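Side-chain contact in Ras GTPase-activating-like protein rng2 (Schizosaccharomyces pombe, PDB 1P2X), which binds actin filaments through its calponin-homology domain, the part described here, and is required to build the contractile F-actin ring at the division site: residues P103-I106 with Y107-A111. Sequence-based numbering, arbitrary orientation.
Sequences PKVI and YCIHA
Four successive i to i+4 hydrogen bonds, from the amides of Tyr107, Cys108, Ile109 and His110 to the carbonyls of Pro103, Lys104, Val105 and Ile106, hold residues 103-110 as about two regular turns of alpha-helix within helix 102-117. The straightest, Ile109 N to Val105 O, spans 2.9 Å. On one flank of the helix, the side chains of Ile106 and His110 extend alongside one another. Because His110 CG sits beside the backbone N (chi1 -83°), its imidazole leans back along the helix and brings its CD2 edge to 3.1 Å from Ile106 O, close to the plane of the ring. The same CD2 sits 3.9 Å from Ile106 CG2, while NE2 donates to the carbonyl of Arg12 in helix 2-23. Phe156 meets the imidazole edge-to-face. Elsewhere along these turns, Val105 CG1 touches Ile109 CD1 at 4.2 Å, a loose apolar contact; Val105 also packs on Ile96 and Ile109 on Ala16. Ile106 O thus accepts the His110 amide and receives the CD2-H of the same residue, a C-H probably polarised enough to make the approach favourable, and the bond from NE2 to Arg12 probably fixes the ring's rotation, tying this largely buried part of helix 102-117 to helix 2-23 of the calponin-homology domain.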
# COMPACT_ATOMS: atom_id res chain seq x y z
N PRO A 103 5.94 4.73 0.34
CA PRO A 103 4.87 5.50 -0.29
C PRO A 103 4.60 5.06 -1.74
O PRO A 103 3.49 5.24 -2.26
CB PRO A 103 5.40 6.94 -0.23
CG PRO A 103 6.16 6.93 1.06
CD PRO A 103 6.91 5.62 1.01
N LYS A 104 5.61 4.49 -2.39
CA LYS A 104 5.44 4.02 -3.76
C LYS A 104 4.60 2.75 -3.75
O LYS A 104 3.94 2.43 -4.74
CB LYS A 104 6.79 3.75 -4.41
CG LYS A 104 6.70 3.39 -5.89
CD LYS A 104 8.07 3.36 -6.55
CE LYS A 104 8.80 4.68 -6.38
NZ LYS A 104 10.14 4.66 -7.05
N VAL A 105 4.63 2.03 -2.64
CA VAL A 105 3.81 0.83 -2.50
C VAL A 105 2.36 1.26 -2.40
O VAL A 105 1.49 0.74 -3.10
CB VAL A 105 4.22 0.02 -1.25
CG1 VAL A 105 3.22 -1.10 -1.00
CG2 VAL A 105 5.62 -0.56 -1.44
N ILE A 106 2.10 2.22 -1.52
CA ILE A 106 0.76 2.76 -1.32
C ILE A 106 0.24 3.31 -2.65
O ILE A 106 -0.93 3.16 -2.98
CB ILE A 106 0.78 3.89 -0.26
CG1 ILE A 106 1.29 3.34 1.08
CG2 ILE A 106 -0.60 4.48 -0.10
CD1 ILE A 106 0.57 2.07 1.54
N TYR A 107 1.13 3.96 -3.40
CA TYR A 107 0.81 4.52 -4.71
C TYR A 107 0.44 3.39 -5.66
O TYR A 107 -0.56 3.46 -6.37
CB TYR A 107 2.03 5.28 -5.25
CG TYR A 107 1.85 5.87 -6.63
CD1 TYR A 107 0.87 6.83 -6.89
CD2 TYR A 107 2.68 5.49 -7.68
CE1 TYR A 107 0.72 7.38 -8.17
CE2 TYR A 107 2.54 6.02 -8.95
CZ TYR A 107 1.56 6.96 -9.19
OH TYR A 107 1.42 7.46 -10.46
N CYS A 108 1.24 2.34 -5.66
CA CYS A 108 0.97 1.20 -6.52
C CYS A 108 -0.40 0.61 -6.20
O CYS A 108 -1.18 0.28 -7.10
CB CYS A 108 2.07 0.14 -6.36
SG CYS A 108 1.76 -1.38 -7.29
N ILE A 109 -0.72 0.52 -4.91
CA ILE A 109 -2.01 -0.04 -4.49
C ILE A 109 -3.20 0.79 -4.98
O ILE A 109 -4.24 0.23 -5.34
CB ILE A 109 -2.07 -0.18 -2.96
CG1 ILE A 109 -1.10 -1.28 -2.50
CG2 ILE A 109 -3.50 -0.46 -2.50
CD1 ILE A 109 -0.99 -1.44 -1.01
N HIS A 110 -3.06 2.11 -4.98
CA HIS A 110 -4.13 2.98 -5.45
C HIS A 110 -4.35 2.76 -6.95
O HIS A 110 -5.48 2.61 -7.41
CB HIS A 110 -3.79 4.46 -5.19
CG HIS A 110 -4.10 4.94 -3.80
ND1 HIS A 110 -4.97 5.99 -3.56
CD2 HIS A 110 -3.62 4.56 -2.59
CE1 HIS A 110 -5.01 6.23 -2.26
NE2 HIS A 110 -4.20 5.38 -1.65
N ALA A 111 -3.26 2.75 -7.72
CA ALA A 111 -3.33 2.58 -9.17
C ALA A 111 -3.96 1.23 -9.50
O ALA A 111 -4.82 1.14 -10.38
CB ALA A 111 -1.94 2.69 -9.78